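Local coordinates for protein glycosyltransferase Gtf1 (Streptococcus pneumoniae, PDB 4PQG) that belongs to the GT-B glycosyltransferase superfamily, carries an added extended beta-sheet domain, and binds uridine-5'-diphosphate in a pocket, at residues G64-D67 and N68-I71; V112-D116 and Q117-V121; Y195-D199 and K200-G204; V350-A353 and H354-L357; I469-L472 and Y473-R477. All coordinates share one frame; numbering follows the deposited sequence.

Interaction 1. Residues G64-D67 and N68-I71; sequences GFDD and NQVI
The helix-to-strand turn that carries the chain from helix 56-63 into edge strand 70-72 is folded by Asp66 and Gln69, which bond to each other twice. The backbone gives one bond, Gln69 N to Asp66 O at 2.8 Å, and the side chain returns the other: Gln69 OE1 takes the amide N-H of Asp66 at 3.1 Å. That second bond is nearly straight (163° at the hydrogen) and lies in the plane of the Gln69 amide. Gln69 can reach back because its CG sits beside its own backbone N (chi1 -79°) and the chain then runs extended. OE1 also accepts from Arg37, while NE2 donates to Ala33 O, so both ends of this buried amide are engaged and its rotation is fixed. The turn is tightened by Val70 N, which bonds to Asp67 O at 3.1 Å. On the apolar side, Val70 CG2 meets Phe65 CB at 3.8 Å, and the Phe65 ring continues inward toward Phe45 and Phe47 of strand 42-47. The outer side is bridged by water: one molecule donates to Asp66 OD2 (2.7 Å) and to Asn68 OD1 (2.8 Å). With Gly64 closing the preceding helix in a Schellman motif, this is an alpha-to-beta connection of a Rossmann-like parallel sheet, as found in the N-terminal half of GT-B enzymes.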
# COMPACT_ATOMS: atom_id res chain seq x y z
N GLY A 64 10.17 -3.13 2.73
CA GLY A 64 10.79 -4.02 3.67
C GLY A 64 10.54 -5.51 3.51
O GLY A 64 10.95 -6.27 4.38
N PHE A 65 9.88 -5.95 2.43
CA PHE A 65 9.76 -7.40 2.18
C PHE A 65 11.16 -7.95 1.81
O PHE A 65 11.94 -7.26 1.16
CB PHE A 65 8.82 -7.70 1.01
CG PHE A 65 7.37 -7.42 1.28
CD1 PHE A 65 6.63 -8.21 2.16
CD2 PHE A 65 6.73 -6.40 0.60
CE1 PHE A 65 5.28 -7.95 2.38
CE2 PHE A 65 5.39 -6.13 0.82
CZ PHE A 65 4.66 -6.91 1.71
N ASP A 66 11.47 -9.18 2.24
CA ASP A 66 12.65 -9.88 1.71
C ASP A 66 12.29 -10.39 0.33
O ASP A 66 11.15 -10.79 0.11
CB ASP A 66 12.99 -11.10 2.57
CG ASP A 66 13.41 -10.74 3.97
OD1 ASP A 66 14.15 -9.76 4.16
OD2 ASP A 66 13.02 -11.48 4.88
N ASP A 67 13.27 -10.40 -0.59
CA ASP A 67 13.06 -10.89 -1.95
C ASP A 67 12.41 -12.28 -1.99
O ASP A 67 11.55 -12.55 -2.82
CB ASP A 67 14.37 -10.92 -2.75
CG ASP A 67 14.93 -9.54 -3.02
OD1 ASP A 67 14.30 -8.51 -2.64
OD2 ASP A 67 16.02 -9.48 -3.62
N ASN A 68 12.81 -13.17 -1.08
CA ASN A 68 12.24 -14.51 -1.09
C ASN A 68 10.84 -14.60 -0.49
O ASN A 68 10.25 -15.66 -0.45
CB ASN A 68 13.20 -15.53 -0.46
CG ASN A 68 13.41 -15.29 1.02
OD1 ASN A 68 12.54 -14.77 1.73
ND2 ASN A 68 14.58 -15.69 1.51
N GLN A 69 10.31 -13.47 -0.01
CA GLN A 69 8.90 -13.40 0.38
C GLN A 69 7.99 -12.89 -0.76
O GLN A 69 6.78 -12.78 -0.58
CB GLN A 69 8.76 -12.47 1.58
CG GLN A 69 9.13 -13.08 2.92
CD GLN A 69 9.07 -12.06 4.04
OE1 GLN A 69 9.64 -10.96 3.94
NE2 GLN A 69 8.38 -12.41 5.12
N VAL A 70 8.56 -12.58 -1.93
CA VAL A 70 7.80 -11.88 -2.97
C VAL A 70 7.45 -12.77 -4.16
O VAL A 70 8.34 -13.40 -4.73
CB VAL A 70 8.54 -10.62 -3.45
CG1 VAL A 70 7.82 -9.97 -4.63
CG2 VAL A 70 8.67 -9.63 -2.29
N ILE A 71 6.17 -12.83 -4.50
CA ILE A 71 5.71 -13.43 -5.77
C ILE A 71 4.99 -12.38 -6.62
O ILE A 71 4.09 -11.68 -6.13
CB ILE A 71 4.77 -14.63 -5.54
CG1 ILE A 71 5.56 -15.81 -4.96
CG2 ILE A 71 4.13 -15.05 -6.87
CD1 ILE A 71 4.73 -17.01 -4.53
O HOH W 1 12.50 -14.11 4.43
O HOH W 2 10.80 -14.51 -4.44

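Interaction 2. Residues V112-D116 and Q117-V121; sequences VFFFD and QDKFV
Val112 and Val121 form a hydrogen-bonded antiparallel pair, Val112 N to Val121 O at 2.7 Å and Val121 N to Val112 O at 3.0 Å, and the axes of strands 112-114 and 119-121 run 159° apart. The connection contains a type I turn from Asp116 to Lys119, closed by Lys119 N to Asp116 O at 3.1 Å. Asp116 OD1 supports the turn by accepting from Asp118 N, also at 3.1 Å, on the anti side of the carboxylate. OD1 also lies 3.9 Å from Asp118 OD2, a like charge that probably weakens the benefit.

The main side-chain contact is a cation-pi interaction. Lys119 NZ sits 3.7 Å from the centroid of the Phe114 ring and only 7° off its normal, with CE following over the same face. The lysine chain runs extended as far as CE and bends only at its last torsion (chi4 80°), which lays the ammonium over the ring centre; NZ also donates to Gly97 O. Val121 CG2 touches the same ring obliquely, at Phe114 CE2. Phe113 and Phe120 project together from the other side of the hairpin, pointing the same way, their rings inclined to each other and in contact mainly through Phe113 CD1 and Phe120 CB (3.9 Å).

Within the ten-stranded antiparallel sheet the hairpin is flanked on both sides: strand 100-106 borders 109-114, where His102 stacks on Phe113, and strand 133-140 borders 119-125, with Tyr138 and Phe140 against Lys119.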
# COMPACT_ATOMS: atom_id res chain seq x y z
N VAL A 112 20.05 7.23 -26.75
CA VAL A 112 21.22 6.82 -27.49
C VAL A 112 20.86 6.82 -28.98
O VAL A 112 19.93 6.13 -29.43
CB VAL A 112 21.72 5.44 -27.01
CG1 VAL A 112 22.87 4.92 -27.86
CG2 VAL A 112 22.14 5.53 -25.54
N PHE A 113 21.60 7.64 -29.73
CA PHE A 113 21.37 7.81 -31.15
C PHE A 113 22.36 6.99 -31.95
O PHE A 113 23.43 6.63 -31.45
CB PHE A 113 21.45 9.29 -31.53
CG PHE A 113 20.33 10.13 -30.97
CD1 PHE A 113 19.11 10.25 -31.64
CD2 PHE A 113 20.50 10.83 -29.77
CE1 PHE A 113 18.09 11.03 -31.12
CE2 PHE A 113 19.48 11.62 -29.26
CZ PHE A 113 18.27 11.72 -29.93
N PHE A 114 21.98 6.69 -33.18
CA PHE A 114 22.77 5.86 -34.06
C PHE A 114 23.02 6.58 -35.39
O PHE A 114 22.37 7.58 -35.71
CB PHE A 114 22.09 4.50 -34.26
CG PHE A 114 22.04 3.67 -33.00
CD1 PHE A 114 23.01 2.71 -32.74
CD2 PHE A 114 21.02 3.85 -32.06
CE1 PHE A 114 22.98 1.95 -31.58
CE2 PHE A 114 20.98 3.08 -30.90
CZ PHE A 114 21.97 2.14 -30.66
N PHE A 115 24.00 6.07 -36.14
CA PHE A 115 24.30 6.60 -37.47
C PHE A 115 23.19 6.27 -38.45
O PHE A 115 22.86 7.08 -39.32
CB PHE A 115 25.64 6.08 -37.97
CG PHE A 115 26.80 6.59 -37.18
CD1 PHE A 115 27.23 7.91 -37.33
CD2 PHE A 115 27.45 5.77 -36.26
CE1 PHE A 115 28.30 8.40 -36.59
CE2 PHE A 115 28.53 6.25 -35.52
CZ PHE A 115 28.95 7.57 -35.69
N ASP A 116 22.62 5.07 -38.30
CA ASP A 116 21.30 4.80 -38.84
C ASP A 116 20.36 5.82 -38.18
O ASP A 116 19.90 5.64 -37.04
CB ASP A 116 20.87 3.35 -38.53
CG ASP A 116 19.57 2.95 -39.22
OD1 ASP A 116 18.71 3.83 -39.49
OD2 ASP A 116 19.40 1.73 -39.50
N GLN A 117 20.11 6.91 -38.90
CA GLN A 117 19.32 8.05 -38.42
C GLN A 117 17.89 7.65 -38.06
O GLN A 117 17.20 8.36 -37.31
CB GLN A 117 19.28 9.14 -39.49
CG GLN A 117 19.20 10.55 -38.96
CD GLN A 117 20.58 11.17 -38.76
OE1 GLN A 117 20.87 12.22 -39.34
NE2 GLN A 117 21.42 10.53 -37.96
N ASP A 118 17.45 6.52 -38.59
CA ASP A 118 16.09 6.04 -38.38
C ASP A 118 15.85 5.42 -37.01
O ASP A 118 14.70 5.33 -36.58
CB ASP A 118 15.70 5.06 -39.49
CG ASP A 118 15.60 5.72 -40.85
OD1 ASP A 118 15.22 6.91 -40.92
OD2 ASP A 118 15.89 5.03 -41.86
N LYS A 119 16.90 5.01 -36.32
CA LYS A 119 16.73 4.31 -35.05
C LYS A 119 17.40 4.98 -33.84
O LYS A 119 18.51 5.50 -33.95
CB LYS A 119 17.14 2.83 -35.18
CG LYS A 119 18.58 2.47 -34.82
CD LYS A 119 18.93 1.07 -35.31
CE LYS A 119 20.27 0.57 -34.76
NZ LYS A 119 20.19 0.04 -33.37
N PHE A 120 16.70 4.99 -32.71
CA PHE A 120 17.30 5.33 -31.42
C PHE A 120 16.73 4.50 -30.26
O PHE A 120 15.64 3.94 -30.37
CB PHE A 120 17.22 6.84 -31.12
CG PHE A 120 15.82 7.40 -30.99
CD1 PHE A 120 15.11 7.29 -29.79
CD2 PHE A 120 15.24 8.09 -32.06
CE1 PHE A 120 13.83 7.83 -29.67
CE2 PHE A 120 13.96 8.64 -31.94
CZ PHE A 120 13.26 8.50 -30.75
N VAL A 121 17.50 4.42 -29.18
CA VAL A 121 17.10 3.70 -27.98
C VAL A 121 17.03 4.70 -26.84
O VAL A 121 17.96 5.49 -26.64
CB VAL A 121 18.12 2.59 -27.61
CG1 VAL A 121 17.72 1.87 -26.34
CG2 VAL A 121 18.27 1.60 -28.75
O HOH W 3 19.46 7.78 -34.53

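Interaction 3. Residues Y195-D199 and K200-G204; sequences YHFKD and KIFYG
Tyr195 and Phe202 pair across the last beta hairpin of the extended antiparallel sheet, where strand 201-203 is the outermost strand and leads straight into helix 205-215. Two backbone bonds define the register: Tyr195 N to Phe202 O at 2.9 Å, nearly straight, and Phe202 N to Tyr195 O at 3.0 Å. A third, Phe197 N to Lys200 O at 2.7 Å, is more bent (141°) and closes the loop.

The tight side is aromatic. Phe202 turns an edge toward the face of Phe197, an offset edge-to-face pair with planes at 81°, and the nearest atoms are Phe202 CE2 and Phe197 CD2 at 3.6 Å. Phe202 CG lies beside its backbone N (chi1 -58°), a setting that swings the ring toward the loop and its partner. The layer continues beyond the hairpin: Tyr183 stacks on Phe197, Phe208 of helix 205-215 stacks on Tyr195, and Ala211 lies against Phe202.

The looser side bears His196 and Ile201, a non-hydrogen-bonded pair in van der Waals contact, Ile201 CD1 coming to 3.6 Å from His196 CD2, oblique to the ring. His196 still has a local job, since its ND1 accepts the amide N-H of Lys198 in the ring plane and so braces the loop, in which Lys198 has positive phi. At the exposed end, Lys200 folds at its last two torsions to meet its sequence neighbour in a rather long salt bridge: NZ lies 3.2 Å from Asp199 OD1, approaching from above the carboxylate plane.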
# COMPACT_ATOMS: atom_id res chain seq x y z
N TYR A 195 -3.31 -15.56 -23.17
CA TYR A 195 -1.99 -15.86 -22.65
C TYR A 195 -1.52 -17.15 -23.29
O TYR A 195 -2.04 -18.23 -22.97
CB TYR A 195 -2.01 -16.06 -21.13
CG TYR A 195 -2.63 -14.92 -20.36
CD1 TYR A 195 -1.83 -14.03 -19.63
CD2 TYR A 195 -4.03 -14.74 -20.33
CE1 TYR A 195 -2.38 -12.99 -18.92
CE2 TYR A 195 -4.59 -13.69 -19.61
CZ TYR A 195 -3.75 -12.82 -18.90
OH TYR A 195 -4.27 -11.79 -18.17
N HIS A 196 -0.58 -17.03 -24.21
CA HIS A 196 -0.21 -18.16 -25.04
C HIS A 196 1.03 -18.78 -24.47
O HIS A 196 2.11 -18.18 -24.52
CB HIS A 196 0.00 -17.73 -26.50
CG HIS A 196 0.02 -18.90 -27.48
ND1 HIS A 196 0.82 -19.98 -27.31
CD2 HIS A 196 -0.70 -19.12 -28.66
CE1 HIS A 196 0.60 -20.85 -28.31
NE2 HIS A 196 -0.32 -20.32 -29.14
N PHE A 197 0.87 -19.97 -23.90
CA PHE A 197 2.01 -20.67 -23.28
C PHE A 197 2.75 -21.65 -24.19
O PHE A 197 3.49 -22.50 -23.70
CB PHE A 197 1.60 -21.35 -21.97
CG PHE A 197 1.62 -20.43 -20.79
CD1 PHE A 197 2.62 -20.54 -19.83
CD2 PHE A 197 0.65 -19.44 -20.64
CE1 PHE A 197 2.65 -19.70 -18.72
CE2 PHE A 197 0.67 -18.58 -19.53
CZ PHE A 197 1.67 -18.72 -18.57
N LYS A 198 2.56 -21.51 -25.50
CA LYS A 198 3.27 -22.28 -26.54
C LYS A 198 2.62 -23.65 -26.74
O LYS A 198 2.23 -23.99 -27.86
CB LYS A 198 4.80 -22.39 -26.33
CG LYS A 198 5.55 -21.11 -25.90
CD LYS A 198 5.40 -19.98 -26.89
CE LYS A 198 6.39 -18.85 -26.64
NZ LYS A 198 6.45 -17.95 -27.82
N ASP A 199 2.48 -24.41 -25.65
CA ASP A 199 1.79 -25.71 -25.69
C ASP A 199 0.35 -25.69 -25.14
O ASP A 199 -0.34 -26.73 -25.09
CB ASP A 199 2.63 -26.78 -24.99
CG ASP A 199 2.83 -26.52 -23.50
OD1 ASP A 199 2.27 -25.54 -22.93
OD2 ASP A 199 3.57 -27.31 -22.88
N LYS A 200 -0.10 -24.50 -24.71
CA LYS A 200 -1.45 -24.34 -24.17
C LYS A 200 -1.77 -22.86 -24.16
O LYS A 200 -0.88 -22.02 -24.33
CB LYS A 200 -1.56 -24.92 -22.75
CG LYS A 200 -0.65 -24.25 -21.74
CD LYS A 200 -0.96 -24.64 -20.30
CE LYS A 200 -0.53 -26.07 -20.01
NZ LYS A 200 0.95 -26.17 -20.07
N ILE A 201 -3.04 -22.55 -23.93
CA ILE A 201 -3.53 -21.19 -24.02
C ILE A 201 -4.56 -20.92 -22.91
O ILE A 201 -5.32 -21.83 -22.54
CB ILE A 201 -4.09 -20.97 -25.43
CG1 ILE A 201 -4.15 -19.50 -25.81
CG2 ILE A 201 -5.42 -21.68 -25.64
CD1 ILE A 201 -4.04 -19.30 -27.32
N PHE A 202 -4.55 -19.70 -22.37
CA PHE A 202 -5.56 -19.27 -21.40
C PHE A 202 -6.30 -18.06 -21.93
O PHE A 202 -5.68 -17.16 -22.48
CB PHE A 202 -4.92 -18.94 -20.05
CG PHE A 202 -4.15 -20.07 -19.45
CD1 PHE A 202 -4.83 -21.15 -18.86
CD2 PHE A 202 -2.77 -20.06 -19.44
CE1 PHE A 202 -4.13 -22.21 -18.31
CE2 PHE A 202 -2.06 -21.12 -18.87
CZ PHE A 202 -2.74 -22.20 -18.31
N TYR A 203 -7.62 -18.03 -21.76
CA TYR A 203 -8.43 -16.90 -22.22
C TYR A 203 -8.90 -16.06 -21.05
O TYR A 203 -9.74 -16.51 -20.28
CB TYR A 203 -9.63 -17.39 -23.05
CG TYR A 203 -9.18 -18.23 -24.21
CD1 TYR A 203 -8.51 -17.64 -25.29
CD2 TYR A 203 -9.39 -19.61 -24.23
CE1 TYR A 203 -8.04 -18.41 -26.35
CE2 TYR A 203 -8.94 -20.39 -25.29
CZ TYR A 203 -8.27 -19.78 -26.35
OH TYR A 203 -7.80 -20.52 -27.42
N GLY A 204 -8.35 -14.85 -20.92
CA GLY A 204 -8.79 -13.93 -19.85
C GLY A 204 -7.94 -14.04 -18.60
O GLY A 204 -7.36 -15.10 -18.29

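Interaction 4. Residues V350-A353 and H354-L357; sequences VIEA and HKEL
Glu352 and Lys355 form an i to i+3 salt bridge at the C-terminal end of helix 343-353, in the part of the chain that matches the glycosyl transferases group 1 family of the GT-B clan. The two side chains reach it by different routes. Glu352 has CG opposite its backbone N (chi1 -177°) and bends at the next torsion, which carries its carboxylate round toward the following turn. Lys355 differs at both points: CG lies beside its own N (chi1 -66°) and the remaining chain is extended, passing Glu352 O on its way. NZ arrives 2.8 Å from Glu352 OE1, well above the carboxylate plane (39°).

The backbone angles stay helical through Glu356, but the bonding changes. His354 N still bonds to Val350 O, whereas Lys355 N turns to Glu352 O at 3.1 Å, and Ala353 O is gripped twice, by Glu356 N and Leu357 N, each at 2.9 Å. Ala353 presents its CB to Cys470 of helix 458-474.

The His354 imidazole is held on two fronts, its ring stacked on Tyr386 and its ND1 linked to the helix by one water, which lies 2.8 Å from ND1 and donates to Ile351 O at 2.9 Å.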
# COMPACT_ATOMS: atom_id res chain seq x y z
N VAL A 350 -4.72 24.79 11.45
CA VAL A 350 -3.38 25.21 11.84
C VAL A 350 -3.15 26.70 11.55
O VAL A 350 -2.60 27.40 12.39
CB VAL A 350 -2.27 24.30 11.25
CG1 VAL A 350 -0.87 24.83 11.55
CG2 VAL A 350 -2.41 22.89 11.81
N ILE A 351 -3.59 27.16 10.38
CA ILE A 351 -3.56 28.60 10.04
C ILE A 351 -4.24 29.44 11.13
O ILE A 351 -3.73 30.49 11.51
CB ILE A 351 -4.20 28.89 8.66
CG1 ILE A 351 -3.36 28.27 7.54
CG2 ILE A 351 -4.37 30.40 8.42
CD1 ILE A 351 -4.13 28.11 6.24
N GLU A 352 -5.37 28.95 11.62
CA GLU A 352 -6.17 29.63 12.62
C GLU A 352 -5.48 29.61 13.99
O GLU A 352 -5.36 30.66 14.63
CB GLU A 352 -7.57 29.01 12.67
CG GLU A 352 -8.56 29.66 13.63
CD GLU A 352 -9.05 31.03 13.17
OE1 GLU A 352 -8.96 31.36 11.96
OE2 GLU A 352 -9.54 31.78 14.05
N ALA A 353 -5.02 28.44 14.41
CA ALA A 353 -4.34 28.30 15.69
C ALA A 353 -3.06 29.12 15.74
O ALA A 353 -2.67 29.61 16.81
CB ALA A 353 -4.05 26.83 15.99
N HIS A 354 -2.44 29.29 14.58
CA HIS A 354 -1.20 30.04 14.44
C HIS A 354 -1.34 31.51 14.82
O HIS A 354 -0.36 32.17 15.14
CB HIS A 354 -0.71 29.91 13.00
CG HIS A 354 0.58 30.62 12.72
ND1 HIS A 354 0.63 31.85 12.20
CD2 HIS A 354 1.90 30.22 12.89
CE1 HIS A 354 1.91 32.23 12.05
NE2 HIS A 354 2.68 31.22 12.47
N LYS A 355 -2.57 32.01 14.79
CA LYS A 355 -2.88 33.36 15.28
C LYS A 355 -2.58 33.46 16.78
O LYS A 355 -2.10 34.49 17.24
CB LYS A 355 -4.34 33.72 15.02
CG LYS A 355 -4.71 33.85 13.56
CD LYS A 355 -6.22 33.79 13.37
CE LYS A 355 -6.63 34.03 11.92
NZ LYS A 355 -8.11 34.02 11.76
N GLU A 356 -2.86 32.40 17.51
CA GLU A 356 -2.69 32.36 18.96
C GLU A 356 -1.30 31.85 19.34
O GLU A 356 -0.75 32.26 20.37
CB GLU A 356 -3.76 31.46 19.57
CG GLU A 356 -4.04 31.68 21.04
CD GLU A 356 -5.13 32.70 21.30
OE1 GLU A 356 -5.35 33.60 20.46
OE2 GLU A 356 -5.80 32.60 22.36
N LEU A 357 -0.75 30.94 18.53
CA LEU A 357 0.57 30.36 18.78
C LEU A 357 1.42 30.52 17.53
O LEU A 357 1.48 29.61 16.70
CB LEU A 357 0.47 28.87 19.15
CG LEU A 357 -0.59 28.35 20.13
CD1 LEU A 357 -0.70 26.83 20.07
CD2 LEU A 357 -0.33 28.80 21.56
O HOH W 4 -1.75 32.47 10.86

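Interaction 5. Residues I469-L472 and Y473-R477; sequences ICQL and YQENR
The Schellman motif that ends helix 458-474 is closed by Arg477 N on Leu472 O (2.9 Å, 168° at the hydrogen). Asn476, at positive phi, is its C-prime residue, and the bond from Asn476 N to Tyr473 O (3.0 Å) completes the signature. Ahead of it the last regular turn is kept by Gln474 N to Cys470 O at 2.8 Å and Glu475 N to Gln471 O at 2.9 Å, whereas Tyr473 N to Ile469 O is weak.

One turn apart, Gln471 and Glu475 link their side chains along the helix. Gln471 is stretched out from its first torsion onward, and its NE2 donates to Glu475 OE1 at 3.1 Å. The bond lies in the amide plane of Gln471 but well above the carboxylate plane of Glu475, the two groups being turned 78° against each other. On the other side of the amide, Gln471 OE1 accepts from Lys468 NZ.

The inner side is apolar. Leu472 CD2 lies over the face of the adjacent Tyr473 ring, 4.1 Å from its centroid and close to the normal, a CH-pi contact. Tyr473 OH is anchored by Glu403.

These side chains fasten the helix end to the six-stranded parallel sheet: Ile469, Leu472 and Tyr473 pack on strand 404-406, Gln471, Leu472 and Arg477 reach Tyr448 of strand 447-450, and Leu472 also meets Leu478 and Met481 of helix 478-489, which follows at once.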
# COMPACT_ATOMS: atom_id res chain seq x y z
N ILE A 469 -5.99 22.37 19.63
CA ILE A 469 -4.55 22.54 19.56
C ILE A 469 -4.14 23.57 20.60
O ILE A 469 -3.28 23.30 21.44
CB ILE A 469 -4.07 22.99 18.15
CG1 ILE A 469 -4.26 21.86 17.12
CG2 ILE A 469 -2.62 23.44 18.19
CD1 ILE A 469 -4.38 22.32 15.68
N CYS A 470 -4.78 24.75 20.55
CA CYS A 470 -4.48 25.84 21.48
C CYS A 470 -4.64 25.41 22.94
O CYS A 470 -3.77 25.70 23.75
CB CYS A 470 -5.36 27.06 21.18
SG CYS A 470 -4.86 27.92 19.67
N GLN A 471 -5.72 24.70 23.25
CA GLN A 471 -5.96 24.16 24.59
C GLN A 471 -4.86 23.22 25.11
O GLN A 471 -4.53 23.24 26.31
CB GLN A 471 -7.32 23.47 24.66
CG GLN A 471 -7.68 22.95 26.04
CD GLN A 471 -8.98 22.18 26.06
OE1 GLN A 471 -9.66 22.07 25.05
NE2 GLN A 471 -9.33 21.64 27.22
N LEU A 472 -4.30 22.40 24.22
CA LEU A 472 -3.26 21.43 24.61
C LEU A 472 -2.03 22.16 25.13
O LEU A 472 -1.43 21.76 26.14
CB LEU A 472 -2.88 20.52 23.43
CG LEU A 472 -1.87 19.39 23.63
CD1 LEU A 472 -2.16 18.28 22.62
CD2 LEU A 472 -0.43 19.87 23.50
N TYR A 473 -1.65 23.22 24.43
CA TYR A 473 -0.49 23.99 24.81
C TYR A 473 -0.79 24.93 25.98
O TYR A 473 -0.01 25.00 26.94
CB TYR A 473 0.03 24.76 23.61
CG TYR A 473 0.81 23.88 22.65
CD1 TYR A 473 2.14 23.54 22.91
CD2 TYR A 473 0.23 23.41 21.48
CE1 TYR A 473 2.86 22.74 22.04
CE2 TYR A 473 0.94 22.61 20.59
CZ TYR A 473 2.25 22.27 20.87
OH TYR A 473 2.96 21.48 20.00
N GLN A 474 -1.93 25.61 25.92
CA GLN A 474 -2.29 26.62 26.91
C GLN A 474 -2.59 26.02 28.28
O GLN A 474 -2.30 26.65 29.29
CB GLN A 474 -3.44 27.52 26.40
CG GLN A 474 -3.02 28.41 25.23
CD GLN A 474 -4.15 29.22 24.61
OE1 GLN A 474 -5.33 28.84 24.66
NE2 GLN A 474 -3.79 30.35 24.01
N GLU A 475 -3.16 24.81 28.31
CA GLU A 475 -3.37 24.09 29.57
C GLU A 475 -2.19 23.16 29.93
O GLU A 475 -2.31 22.34 30.84
CB GLU A 475 -4.70 23.32 29.56
CG GLU A 475 -5.91 24.18 29.21
CD GLU A 475 -7.23 23.49 29.44
OE1 GLU A 475 -7.27 22.24 29.51
OE2 GLU A 475 -8.26 24.19 29.55
N ASN A 476 -1.08 23.30 29.21
CA ASN A 476 0.16 22.57 29.51
C ASN A 476 -0.01 21.06 29.57
O ASN A 476 0.49 20.41 30.49
CB ASN A 476 0.74 23.06 30.84
CG ASN A 476 2.00 23.87 30.66
OD1 ASN A 476 1.94 25.07 30.37
ND2 ASN A 476 3.15 23.22 30.82
N ARG A 477 -0.72 20.50 28.60
CA ARG A 477 -1.08 19.08 28.66
C ARG A 477 -0.06 18.14 28.01
O ARG A 477 -0.18 16.92 28.14
CB ARG A 477 -2.49 18.85 28.09
CG ARG A 477 -3.59 19.73 28.69
CD ARG A 477 -4.13 19.21 30.01
NE ARG A 477 -4.73 17.89 29.87
CZ ARG A 477 -4.24 16.78 30.41
NH1 ARG A 477 -3.16 16.83 31.19
NH2 ARG A 477 -4.84 15.62 30.21

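Interactions 4 and 5 touch: Glu356 CB meets Cys470 SG, and Leu357 CD1 meets Tyr473 CD2, joining two helix ends in one GT-B half. Interaction 1 belongs to the other half, its centre about 45 Å from theirs, and holds a buried glutamine, Gln69. Interactions 2 and 3 are hairpins near the two ends of one ten-stranded sheet, with centres about 36 Å apart. Aromatic rings dominate both hairpins, through a cation-pi contact in 112-121 and an edge-to-face pair in 195-204, the latter the more surface-lying. Interaction 5 ends its helix with a Schellman motif above an apolar inner side, while interaction 4 has a doubly gripped carbonyl and a salt bridge.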